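Integral membrane indolylacetylinositol arabinosyltransferase EmbB (PDB 7BVC) probably polymerises arabinose into the arabinan of cell-wall arabinogalactan, acting as a membrane-embedded arabinosyltransferase that binds the drug ethambutol. Local coordinates at residues Q881-T889 with V897-Y905; L237-D247 with G412-A420. One frame throughout, in Å; residues are numbered along the deposited sequence.

In the fold
The two contacts lie on opposite sides of the chain's centre, with centres about 82 Å apart and nearest atoms about 56 Å apart, and contact 2 is complete along the chain before contact 1 begins. Contact 1 sits in the C-terminal domain, where V883 is about 12 Å by its side chain from a bound calcium ion held by D936, S938 and D943. Contact 2 joins two helices of the membrane part; the side chain of R413 is about 9 Å from bound 4'-phosphopantetheine, whose pocket includes R407 and residues such as M251, R253 and T257. The ethambutol pocket draws on both parts, from D285 to W1012, but on no residue of either contact.

Contact 1: Q881-T889 with V897-Y905; sequences QTVDLEYAT and VPAGRVTPY
Y887 carries its ring across to G900 by setting CG between its own backbone N and carbonyl carbon (chi1 51°). R901 reaches back by another route: its chain leaves extended and bends at chi3 (-76°), which in the model puts one guanidinium face over E886 CG. G900, with no side chain, brings its CA over one face of the Y887 ring, 3.8 Å from the ring centroid, as a CH-pi contact. V902 takes the ring edge, its CG2 3.7 Å from Y887 CE2. Beside them the backbones form a single antiparallel hydrogen-bonded pair, L885 with V902. V902 N gives a bond of 3.0 Å to L885 O, bent to 138° at the hydrogen, and the return bond from L885 N is weak. L885 O also meets the CA of R901. Toward the loop end of this hairpin the bonds from A899 N to Y887 O and V897 N to T889 O are weak too, so the pairing is loose here. On its other flank, strand 882-889 pairs with strand 929-936, while V902 and P904 pack on strand 914-918 of a second sheet. The carboxylate of E886 has two arginine neighbours: OE1 makes a salt bridge to R931, whereas the approach of OE2 to R901 NH2 is doubtful, the two being modelled too close. With D884 OD2 4.1 Å from R901 NE, D884 and E886 together would be expected to balance part of the positive charge of R901 and R931.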
ATOM      1  N   GLN B 881      17.510 -27.996  -3.989  1.00 75.50           N
ATOM      2  CA  GLN B 881      18.459 -29.012  -4.414  1.00 75.50           C
ATOM      3  C   GLN B 881      19.888 -28.549  -4.134  1.00 75.50           C
ATOM      4  O   GLN B 881      20.154 -27.365  -3.915  1.00 75.50           O
ATOM      5  CB  GLN B 881      18.265 -29.334  -5.893  1.00 75.50           C
ATOM      6  CG  GLN B 881      16.814 -29.563  -6.275  1.00 75.50           C
ATOM      7  CD  GLN B 881      16.093 -30.484  -5.309  1.00 75.50           C
ATOM      8  OE1 GLN B 881      16.578 -31.569  -4.988  1.00 75.50           O
ATOM      9  NE2 GLN B 881      14.931 -30.052  -4.839  1.00 75.50           N
ATOM     10  N   THR B 882      20.823 -29.497  -4.139  1.00 76.55           N
ATOM     11  CA  THR B 882      22.136 -29.255  -3.557  1.00 76.55           C
ATOM     12  C   THR B 882      23.227 -29.230  -4.615  1.00 76.55           C
ATOM     13  O   THR B 882      23.222 -30.035  -5.550  1.00 76.55           O
ATOM     14  CB  THR B 882      22.481 -30.315  -2.505  1.00 76.55           C
ATOM     15  OG1 THR B 882      22.559 -31.602  -3.127  1.00 76.55           O
ATOM     16  CG2 THR B 882      21.419 -30.348  -1.421  1.00 76.55           C
ATOM     17  N   VAL B 883      24.153 -28.288  -4.456  1.00 72.85           N
ATOM     18  CA  VAL B 883      25.431 -28.275  -5.158  1.00 72.85           C
ATOM     19  C   VAL B 883      26.498 -27.932  -4.130  1.00 72.85           C
ATOM     20  O   VAL B 883      26.461 -26.848  -3.536  1.00 72.85           O
ATOM     21  CB  VAL B 883      25.459 -27.269  -6.321  1.00 72.85           C
ATOM     22  CG1 VAL B 883      26.853 -27.207  -6.927  1.00 72.85           C
ATOM     23  CG2 VAL B 883      24.441 -27.653  -7.378  1.00 72.85           C
ATOM     24  N   ASP B 884      27.441 -28.847  -3.917  1.00 72.09           N
ATOM     25  CA  ASP B 884      28.454 -28.660  -2.889  1.00 72.09           C
ATOM     26  C   ASP B 884      29.852 -28.806  -3.473  1.00 72.09           C
ATOM     27  O   ASP B 884      30.017 -28.868  -4.696  1.00 72.09           O
ATOM     28  CB  ASP B 884      28.247 -29.650  -1.741  1.00 72.09           C
ATOM     29  CG  ASP B 884      27.141 -29.221  -0.799  1.00 72.09           C
ATOM     30  OD1 ASP B 884      26.660 -28.078  -0.926  1.00 72.09           O
ATOM     31  OD2 ASP B 884      26.750 -30.027   0.071  1.00 72.09           O
ATOM     32  N   LEU B 885      30.863 -28.855  -2.611  1.00 72.45           N
ATOM     33  CA  LEU B 885      32.250 -28.865  -3.065  1.00 72.45           C
ATOM     34  C   LEU B 885      33.039 -29.809  -2.172  1.00 72.45           C
ATOM     35  O   LEU B 885      33.244 -29.517  -0.991  1.00 72.45           O
ATOM     36  CB  LEU B 885      32.843 -27.462  -3.023  1.00 72.45           C
ATOM     37  CG  LEU B 885      34.072 -27.247  -3.895  1.00 72.45           C
ATOM     38  CD1 LEU B 885      33.637 -26.933  -5.311  1.00 72.45           C
ATOM     39  CD2 LEU B 885      34.952 -26.144  -3.337  1.00 72.45           C
ATOM     40  N   GLU B 886      33.487 -30.928  -2.730  1.00 77.76           N
ATOM     41  CA  GLU B 886      34.304 -31.876  -1.988  1.00 77.76           C
ATOM     42  C   GLU B 886      35.779 -31.605  -2.241  1.00 77.76           C
ATOM     43  O   GLU B 886      36.188 -31.348  -3.376  1.00 77.76           O
ATOM     44  CB  GLU B 886      33.958 -33.311  -2.383  1.00 77.76           C
ATOM     45  CG  GLU B 886      32.811 -33.908  -1.596  1.00 77.76           C
ATOM     46  CD  GLU B 886      32.979 -35.393  -1.368  1.00 77.76           C
ATOM     47  OE1 GLU B 886      33.927 -35.977  -1.931  1.00 77.76           O
ATOM     48  OE2 GLU B 886      32.167 -35.978  -0.622  1.00 77.76           O
ATOM     49  N   TYR B 887      36.577 -31.660  -1.178  1.00 79.85           N
ATOM     50  CA  TYR B 887      38.016 -31.471  -1.273  1.00 79.85           C
ATOM     51  C   TYR B 887      38.730 -32.716  -0.772  1.00 79.85           C
ATOM     52  O   TYR B 887      38.314 -33.330   0.214  1.00 79.85           O
ATOM     53  CB  TYR B 887      38.475 -30.239  -0.488  1.00 79.85           C
ATOM     54  CG  TYR B 887      37.991 -30.166   0.941  1.00 79.85           C
ATOM     55  CD1 TYR B 887      38.693 -30.779   1.968  1.00 79.85           C
ATOM     56  CD2 TYR B 887      36.840 -29.461   1.266  1.00 79.85           C
ATOM     57  CE1 TYR B 887      38.260 -30.703   3.273  1.00 79.85           C
ATOM     58  CE2 TYR B 887      36.398 -29.380   2.570  1.00 79.85           C
ATOM     59  CZ  TYR B 887      37.111 -30.004   3.570  1.00 79.85           C
ATOM     60  OH  TYR B 887      36.673 -29.927   4.871  1.00 79.85           O
ATOM     61  N   ALA B 888      39.803 -33.084  -1.461  1.00 86.14           N
ATOM     62  CA  ALA B 888      40.526 -34.321  -1.210  1.00 86.14           C
ATOM     63  C   ALA B 888      41.877 -34.029  -0.568  1.00 86.14           C
ATOM     64  O   ALA B 888      42.289 -32.878  -0.416  1.00 86.14           O
ATOM     65  CB  ALA B 888      40.700 -35.110  -2.510  1.00 86.14           C
ATOM     66  N   THR B 889      42.568 -35.103  -0.181  1.00 94.35           N
ATOM     67  CA  THR B 889      43.907 -35.023   0.389  1.00 94.35           C
ATOM     68  C   THR B 889      44.791 -36.054  -0.301  1.00 94.35           C
ATOM     69  O   THR B 889      44.331 -36.840  -1.134  1.00 94.35           O
ATOM     70  CB  THR B 889      43.901 -35.255   1.907  1.00 94.35           C
ATOM     71  OG1 THR B 889      43.834 -36.662   2.174  1.00 94.35           O
ATOM     72  CG2 THR B 889      42.717 -34.563   2.566  1.00 94.35           C
ATOM     73  N   VAL B 897      41.612 -38.993  -1.588  1.00 93.97           N
ATOM     74  CA  VAL B 897      40.536 -39.562  -0.780  1.00 93.97           C
ATOM     75  C   VAL B 897      39.484 -38.484  -0.539  1.00 93.97           C
ATOM     76  O   VAL B 897      39.848 -37.333  -0.259  1.00 93.97           O
ATOM     77  CB  VAL B 897      41.064 -40.132   0.550  1.00 93.97           C
ATOM     78  CG1 VAL B 897      42.109 -41.200   0.279  1.00 93.97           C
ATOM     79  CG2 VAL B 897      41.658 -39.041   1.426  1.00 93.97           C
ATOM     80  N   PRO B 898      38.194 -38.794  -0.674  1.00 91.07           N
ATOM     81  CA  PRO B 898      37.154 -37.782  -0.431  1.00 91.07           C
ATOM     82  C   PRO B 898      36.949 -37.565   1.061  1.00 91.07           C
ATOM     83  O   PRO B 898      36.494 -38.461   1.774  1.00 91.07           O
ATOM     84  CB  PRO B 898      35.912 -38.386  -1.093  1.00 91.07           C
ATOM     85  CG  PRO B 898      36.145 -39.858  -1.048  1.00 91.07           C
ATOM     86  CD  PRO B 898      37.633 -40.061  -1.172  1.00 91.07           C
ATOM     87  N   ALA B 899      37.292 -36.367   1.534  1.00 85.27           N
ATOM     88  CA  ALA B 899      37.144 -36.041   2.952  1.00 85.27           C
ATOM     89  C   ALA B 899      36.860 -34.544   3.064  1.00 85.27           C
ATOM     90  O   ALA B 899      37.783 -33.725   3.072  1.00 85.27           O
ATOM     91  CB  ALA B 899      38.379 -36.439   3.745  1.00 85.27           C
ATOM     92  N   GLY B 900      35.582 -34.198   3.158  1.00 78.94           N
ATOM     93  CA  GLY B 900      35.162 -32.827   3.366  1.00 78.94           C
ATOM     94  C   GLY B 900      34.073 -32.411   2.398  1.00 78.94           C
ATOM     95  O   GLY B 900      33.785 -33.077   1.407  1.00 78.94           O
ATOM     96  N   ARG B 901      33.472 -31.265   2.713  1.00 76.93           N
ATOM     97  CA  ARG B 901      32.377 -30.710   1.929  1.00 76.93           C
ATOM     98  C   ARG B 901      32.132 -29.276   2.376  1.00 76.93           C
ATOM     99  O   ARG B 901      32.172 -28.985   3.574  1.00 76.93           O
ATOM    100  CB  ARG B 901      31.101 -31.544   2.091  1.00 76.93           C
ATOM    101  CG  ARG B 901      29.952 -31.102   1.208  1.00 76.93           C
ATOM    102  CD  ARG B 901      28.852 -32.148   1.168  1.00 76.93           C
ATOM    103  NE  ARG B 901      29.204 -33.282   0.319  1.00 76.93           N
ATOM    104  CZ  ARG B 901      29.657 -34.444   0.775  1.00 76.93           C
ATOM    105  NH1 ARG B 901      29.813 -34.630   2.079  1.00 76.93           N
ATOM    106  NH2 ARG B 901      29.951 -35.420  -0.070  1.00 76.93           N
ATOM    107  N   VAL B 902      31.884 -28.391   1.414  1.00 71.61           N
ATOM    108  CA  VAL B 902      31.638 -26.978   1.675  1.00 71.61           C
ATOM    109  C   VAL B 902      30.296 -26.593   1.070  1.00 71.61           C
ATOM    110  O   VAL B 902      29.953 -27.034  -0.031  1.00 71.61           O
ATOM    111  CB  VAL B 902      32.764 -26.087   1.109  1.00 71.61           C
ATOM    112  CG1 VAL B 902      32.608 -24.658   1.600  1.00 71.61           C
ATOM    113  CG2 VAL B 902      34.128 -26.637   1.489  1.00 71.61           C
ATOM    114  N   THR B 903      29.529 -25.759   1.801  1.00 71.48           N
ATOM    115  CA  THR B 903      28.235 -25.255   1.369  1.00 71.48           C
ATOM    116  C   THR B 903      28.367 -23.841   0.813  1.00 71.48           C
ATOM    117  O   THR B 903      29.181 -23.048   1.298  1.00 71.48           O
ATOM    118  CB  THR B 903      27.239 -25.252   2.530  1.00 71.48           C
ATOM    119  OG1 THR B 903      27.514 -24.144   3.395  1.00 71.48           O
ATOM    120  CG2 THR B 903      27.337 -26.549   3.321  1.00 71.48           C
ATOM    121  N   PRO B 904      27.577 -23.485  -0.197  1.00 70.01           N
ATOM    122  CA  PRO B 904      27.819 -22.243  -0.932  1.00 70.01           C
ATOM    123  C   PRO B 904      27.248 -21.015  -0.237  1.00 70.01           C
ATOM    124  O   PRO B 904      26.509 -21.093   0.746  1.00 70.01           O
ATOM    125  CB  PRO B 904      27.106 -22.495  -2.262  1.00 70.01           C
ATOM    126  CG  PRO B 904      25.966 -23.361  -1.887  1.00 70.01           C
ATOM    127  CD  PRO B 904      26.483 -24.268  -0.797  1.00 70.01           C
ATOM    128  N   TYR B 905      27.609 -19.861  -0.790  1.00 69.45           N
ATOM    129  CA  TYR B 905      27.114 -18.558  -0.359  1.00 69.45           C
ATOM    130  C   TYR B 905      26.254 -17.994  -1.485  1.00 69.45           C
ATOM    131  O   TYR B 905      26.764 -17.335  -2.397  1.00 69.45           O
ATOM    132  CB  TYR B 905      28.270 -17.616  -0.030  1.00 69.45           C
ATOM    133  CG  TYR B 905      28.771 -17.699   1.389  1.00 69.45           C
ATOM    134  CD1 TYR B 905      27.976 -17.301   2.453  1.00 69.45           C
ATOM    135  CD2 TYR B 905      30.051 -18.157   1.664  1.00 69.45           C
ATOM    136  CE1 TYR B 905      28.439 -17.368   3.750  1.00 69.45           C
ATOM    137  CE2 TYR B 905      30.521 -18.229   2.957  1.00 69.45           C
ATOM    138  CZ  TYR B 905      29.713 -17.836   3.995  1.00 69.45           C
ATOM    139  OH  TYR B 905      30.185 -17.909   5.284  1.00 69.45           O
TER

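Contact 2: L237-D247 with G412-A420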
ATOM      1  N   LEU B 237      14.841  47.942   8.224  1.00 49.73           N
ATOM      2  CA  LEU B 237      14.952  47.232   9.496  1.00 49.73           C
ATOM      3  C   LEU B 237      15.686  48.068  10.539  1.00 49.73           C
ATOM      4  O   LEU B 237      15.287  48.101  11.708  1.00 49.73           O
ATOM      5  CB  LEU B 237      15.653  45.890   9.293  1.00 49.73           C
ATOM      6  CG  LEU B 237      14.807  44.775   8.677  1.00 49.73           C
ATOM      7  CD1 LEU B 237      15.527  43.442   8.787  1.00 49.73           C
ATOM      8  CD2 LEU B 237      13.445  44.705   9.339  1.00 49.73           C
ATOM      9  N   LEU B 238      16.759  48.753  10.136  1.00 48.36           N
ATOM     10  CA  LEU B 238      17.466  49.629  11.065  1.00 48.36           C
ATOM     11  C   LEU B 238      16.582  50.782  11.520  1.00 48.36           C
ATOM     12  O   LEU B 238      16.619  51.180  12.691  1.00 48.36           O
ATOM     13  CB  LEU B 238      18.744  50.161  10.418  1.00 48.36           C
ATOM     14  CG  LEU B 238      19.870  49.152  10.197  1.00 48.36           C
ATOM     15  CD1 LEU B 238      21.062  49.819   9.537  1.00 48.36           C
ATOM     16  CD2 LEU B 238      20.273  48.511  11.512  1.00 48.36           C
ATOM     17  N   ALA B 239      15.776  51.332  10.609  1.00 49.95           N
ATOM     18  CA  ALA B 239      14.868  52.410  10.990  1.00 49.95           C
ATOM     19  C   ALA B 239      13.802  51.919  11.963  1.00 49.95           C
ATOM     20  O   ALA B 239      13.467  52.614  12.930  1.00 49.95           O
ATOM     21  CB  ALA B 239      14.223  53.016   9.746  1.00 49.95           C
ATOM     22  N   LEU B 240      13.262  50.721  11.728  1.00 50.76           N
ATOM     23  CA  LEU B 240      12.287  50.156  12.656  1.00 50.76           C
ATOM     24  C   LEU B 240      12.919  49.884  14.016  1.00 50.76           C
ATOM     25  O   LEU B 240      12.273  50.065  15.054  1.00 50.76           O
ATOM     26  CB  LEU B 240      11.688  48.878  12.070  1.00 50.76           C
ATOM     27  CG  LEU B 240      10.730  48.080  12.955  1.00 50.76           C
ATOM     28  CD1 LEU B 240       9.564  48.944  13.400  1.00 50.76           C
ATOM     29  CD2 LEU B 240      10.232  46.844  12.228  1.00 50.76           C
ATOM     30  N   TRP B 241      14.181  49.457  14.035  1.00 52.11           N
ATOM     31  CA  TRP B 241      14.882  49.262  15.301  1.00 52.11           C
ATOM     32  C   TRP B 241      15.051  50.581  16.044  1.00 52.11           C
ATOM     33  O   TRP B 241      14.842  50.659  17.262  1.00 52.11           O
ATOM     34  CB  TRP B 241      16.239  48.608  15.044  1.00 52.11           C
ATOM     35  CG  TRP B 241      17.074  48.434  16.269  1.00 52.11           C
ATOM     36  CD1 TRP B 241      16.640  48.095  17.515  1.00 52.11           C
ATOM     37  CD2 TRP B 241      18.494  48.585  16.367  1.00 52.11           C
ATOM     38  NE1 TRP B 241      17.701  48.027  18.383  1.00 52.11           N
ATOM     39  CE2 TRP B 241      18.851  48.323  17.700  1.00 52.11           C
ATOM     40  CE3 TRP B 241      19.497  48.916  15.453  1.00 52.11           C
ATOM     41  CZ2 TRP B 241      20.167  48.386  18.146  1.00 52.11           C
ATOM     42  CZ3 TRP B 241      20.803  48.977  15.896  1.00 52.11           C
ATOM     43  CH2 TRP B 241      21.127  48.712  17.229  1.00 52.11           C
ATOM     44  N   ARG B 242      15.448  51.632  15.324  1.00 53.64           N
ATOM     45  CA  ARG B 242      15.577  52.948  15.943  1.00 53.64           C
ATOM     46  C   ARG B 242      14.240  53.440  16.484  1.00 53.64           C
ATOM     47  O   ARG B 242      14.197  54.089  17.536  1.00 53.64           O
ATOM     48  CB  ARG B 242      16.156  53.941  14.937  1.00 53.64           C
ATOM     49  CG  ARG B 242      15.906  55.401  15.269  1.00 53.64           C
ATOM     50  CD  ARG B 242      16.772  55.865  16.425  1.00 53.64           C
ATOM     51  NE  ARG B 242      16.288  57.120  16.988  1.00 53.64           N
ATOM     52  CZ  ARG B 242      15.667  57.224  18.159  1.00 53.64           C
ATOM     53  NH1 ARG B 242      15.455  56.144  18.897  1.00 53.64           N
ATOM     54  NH2 ARG B 242      15.259  58.407  18.593  1.00 53.64           N
ATOM     55  N   LEU B 243      13.144  53.135  15.789  1.00 54.38           N
ATOM     56  CA  LEU B 243      11.824  53.505  16.294  1.00 54.38           C
ATOM     57  C   LEU B 243      11.462  52.700  17.536  1.00 54.38           C
ATOM     58  O   LEU B 243      10.840  53.228  18.464  1.00 54.38           O
ATOM     59  CB  LEU B 243      10.769  53.303  15.207  1.00 54.38           C
ATOM     60  CG  LEU B 243      10.610  54.408  14.166  1.00 54.38           C
ATOM     61  CD1 LEU B 243       9.354  54.181  13.348  1.00 54.38           C
ATOM     62  CD2 LEU B 243      10.581  55.768  14.834  1.00 54.38           C
ATOM     63  N   ASP B 244      11.830  51.418  17.562  1.00 55.84           N
ATOM     64  CA  ASP B 244      11.543  50.577  18.719  1.00 55.84           C
ATOM     65  C   ASP B 244      12.352  50.994  19.938  1.00 55.84           C
ATOM     66  O   ASP B 244      11.916  50.781  21.073  1.00 55.84           O
ATOM     67  CB  ASP B 244      11.825  49.112  18.389  1.00 55.84           C
ATOM     68  CG  ASP B 244      10.695  48.458  17.626  1.00 55.84           C
ATOM     69  OD1 ASP B 244       9.666  49.125  17.396  1.00 55.84           O
ATOM     70  OD2 ASP B 244      10.839  47.274  17.255  1.00 55.84           O
ATOM     71  N   ARG B 245      13.521  51.595  19.725  1.00 58.17           N
ATOM     72  CA  ARG B 245      14.398  51.948  20.838  1.00 58.17           C
ATOM     73  C   ARG B 245      13.906  53.176  21.594  1.00 58.17           C
ATOM     74  O   ARG B 245      14.654  53.762  22.382  1.00 58.17           O
ATOM     75  CB  ARG B 245      15.824  52.187  20.341  1.00 58.17           C
ATOM     76  CG  ARG B 245      16.696  50.949  20.343  1.00 58.17           C
ATOM     77  CD  ARG B 245      17.947  51.160  19.514  1.00 58.17           C
ATOM     78  NE  ARG B 245      18.928  51.991  20.203  1.00 58.17           N
ATOM     79  CZ  ARG B 245      19.935  51.509  20.926  1.00 58.17           C
ATOM     80  NH1 ARG B 245      20.094  50.200  21.056  1.00 58.17           N
ATOM     81  NH2 ARG B 245      20.781  52.337  21.518  1.00 58.17           N
ATOM     82  N   LEU B 246      12.655  53.583  21.358  1.00 60.03           N
ATOM     83  CA  LEU B 246      12.119  54.753  22.043  1.00 60.03           C
ATOM     84  C   LEU B 246      11.830  54.475  23.514  1.00 60.03           C
ATOM     85  O   LEU B 246      11.833  55.406  24.327  1.00 60.03           O
ATOM     86  CB  LEU B 246      10.850  55.238  21.346  1.00 60.03           C
ATOM     87  CG  LEU B 246      11.041  56.114  20.109  1.00 60.03           C
ATOM     88  CD1 LEU B 246       9.698  56.458  19.493  1.00 60.03           C
ATOM     89  CD2 LEU B 246      11.808  57.372  20.467  1.00 60.03           C
ATOM     90  N   ASP B 247      11.577  53.218  23.877  1.00 65.19           N
ATOM     91  CA  ASP B 247      11.236  52.898  25.257  1.00 65.19           C
ATOM     92  C   ASP B 247      12.414  53.036  26.214  1.00 65.19           C
ATOM     93  O   ASP B 247      12.223  52.869  27.423  1.00 65.19           O
ATOM     94  CB  ASP B 247      10.658  51.485  25.344  1.00 65.19           C
ATOM     95  CG  ASP B 247      11.461  50.476  24.551  1.00 65.19           C
ATOM     96  OD1 ASP B 247      12.508  50.855  23.992  1.00 65.19           O
ATOM     97  OD2 ASP B 247      11.042  49.302  24.485  1.00 65.19           O
ATOM     98  N   GLY B 412       8.391  43.340  24.136  1.00 53.57           N
ATOM     99  CA  GLY B 412       7.409  44.290  23.653  1.00 53.57           C
ATOM    100  C   GLY B 412       7.881  45.137  22.493  1.00 53.57           C
ATOM    101  O   GLY B 412       7.611  46.343  22.463  1.00 53.57           O
ATOM    102  N   ARG B 413       8.580  44.539  21.533  1.00 53.28           N
ATOM    103  CA  ARG B 413       9.122  45.253  20.388  1.00 53.28           C
ATOM    104  C   ARG B 413       8.704  44.545  19.106  1.00 53.28           C
ATOM    105  O   ARG B 413       8.151  43.444  19.126  1.00 53.28           O
ATOM    106  CB  ARG B 413      10.649  45.359  20.465  1.00 53.28           C
ATOM    107  CG  ARG B 413      11.150  46.284  21.555  1.00 53.28           C
ATOM    108  CD  ARG B 413      12.662  46.417  21.514  1.00 53.28           C
ATOM    109  NE  ARG B 413      13.141  47.458  22.417  1.00 53.28           N
ATOM    110  CZ  ARG B 413      14.418  47.795  22.556  1.00 53.28           C
ATOM    111  NH1 ARG B 413      15.349  47.174  21.847  1.00 53.28           N
ATOM    112  NH2 ARG B 413      14.766  48.754  23.401  1.00 53.28           N
ATOM    113  N   LEU B 414       8.981  45.196  17.977  1.00 52.76           N
ATOM    114  CA  LEU B 414       8.635  44.663  16.668  1.00 52.76           C
ATOM    115  C   LEU B 414       9.836  44.204  15.855  1.00 52.76           C
ATOM    116  O   LEU B 414       9.647  43.568  14.813  1.00 52.76           O
ATOM    117  CB  LEU B 414       7.855  45.706  15.854  1.00 52.76           C
ATOM    118  CG  LEU B 414       6.350  45.777  16.097  1.00 52.76           C
ATOM    119  CD1 LEU B 414       5.786  47.056  15.515  1.00 52.76           C
ATOM    120  CD2 LEU B 414       5.666  44.567  15.491  1.00 52.76           C
ATOM    121  N   THR B 415      11.062  44.507  16.292  1.00 50.63           N
ATOM    122  CA  THR B 415      12.225  44.127  15.492  1.00 50.63           C
ATOM    123  C   THR B 415      12.443  42.619  15.475  1.00 50.63           C
ATOM    124  O   THR B 415      12.676  42.065  14.383  1.00 50.63           O
ATOM    125  CB  THR B 415      13.464  44.884  15.981  1.00 50.63           C
ATOM    126  OG1 THR B 415      13.222  46.294  15.901  1.00 50.63           O
ATOM    127  CG2 THR B 415      14.667  44.540  15.123  1.00 50.63           C
ATOM    128  N   PRO B 416      12.399  41.895  16.601  1.00 49.95           N
ATOM    129  CA  PRO B 416      12.439  40.428  16.501  1.00 49.95           C
ATOM    130  C   PRO B 416      11.257  39.856  15.741  1.00 49.95           C
ATOM    131  O   PRO B 416      11.420  38.868  15.017  1.00 49.95           O
ATOM    132  CB  PRO B 416      12.452  39.967  17.966  1.00 49.95           C
ATOM    133  CG  PRO B 416      12.068  41.151  18.765  1.00 49.95           C
ATOM    134  CD  PRO B 416      12.510  42.340  18.002  1.00 49.95           C
ATOM    135  N   ALA B 417      10.070  40.453  15.873  1.00 50.06           N
ATOM    136  CA  ALA B 417       8.925  40.006  15.091  1.00 50.06           C
ATOM    137  C   ALA B 417       9.084  40.318  13.611  1.00 50.06           C
ATOM    138  O   ALA B 417       8.382  39.723  12.787  1.00 50.06           O
ATOM    139  CB  ALA B 417       7.642  40.643  15.622  1.00 50.06           C
ATOM    140  N   ALA B 418       9.983  41.234  13.256  1.00 49.87           N
ATOM    141  CA  ALA B 418      10.305  41.496  11.860  1.00 49.87           C
ATOM    142  C   ALA B 418      11.375  40.556  11.329  1.00 49.87           C
ATOM    143  O   ALA B 418      11.329  40.178  10.155  1.00 49.87           O
ATOM    144  CB  ALA B 418      10.766  42.945  11.683  1.00 49.87           C
ATOM    145  N   LEU B 419      12.339  40.173  12.170  1.00 47.72           N
ATOM    146  CA  LEU B 419      13.336  39.194  11.749  1.00 47.72           C
ATOM    147  C   LEU B 419      12.744  37.795  11.660  1.00 47.72           C
ATOM    148  O   LEU B 419      13.214  36.969  10.865  1.00 47.72           O
ATOM    149  CB  LEU B 419      14.526  39.206  12.705  1.00 47.72           C
ATOM    150  CG  LEU B 419      15.353  40.490  12.747  1.00 47.72           C
ATOM    151  CD1 LEU B 419      16.397  40.420  13.846  1.00 47.72           C
ATOM    152  CD2 LEU B 419      16.005  40.741  11.401  1.00 47.72           C
ATOM    153  N   ALA B 420      11.716  37.507  12.465  1.00 46.67           N
ATOM    154  CA  ALA B 420      11.073  36.200  12.404  1.00 46.67           C
ATOM    155  C   ALA B 420      10.395  35.970  11.062  1.00 46.67           C
ATOM    156  O   ALA B 420      10.362  34.835  10.577  1.00 46.67           O
ATOM    157  CB  ALA B 420      10.062  36.059  13.539  1.00 46.67           C
TER
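L237 meets the second helix with both branches: CD1 lies 3.8 Å from L419 CD2, and CD2 rests on the methyl of A418. One turn on, L240 brings CD2 to the same A418 methyl, 4.0 Å from its CB, extending the greasy part of the interface. W241 contributes its backbone, its CA 3.5 Å from T415 OG1, while the indole has R413 NH1 near its edge. D244, at the end of its helix, makes a polar link. Its CG is anti to the carbonyl carbon (chi1 -81°), and the carboxylate projects toward the start of the opposing helix. There OD2 accepts L414 N at 2.9 Å and the hydroxyl OG1 of T415, also at 2.9 Å, the two donors coming from opposite faces of the carboxylate plane. This double grip fixes the oxygen, and the two donors, the start of the helix and nearby R455 would be expected to favour its negative charge. Past the helix, D247 forms a salt bridge with R413: NH2 reaches OD1 on its syn side at 3.1 Å, and NE makes a weak bond to OD2, with the two flat groups 36° apart. R413 NH2 also bonds R249 O, tying the arginine to the chain beyond D247. The axes of helix segments 237-244 and 415-420 run roughly antiparallel (154°) and approach to 10.2 Å. L240, L414 and A418 face helix 462-472, R455 of helix 446-455 touches both D244 and D247, and helix 22-31 packs on A239 and L243.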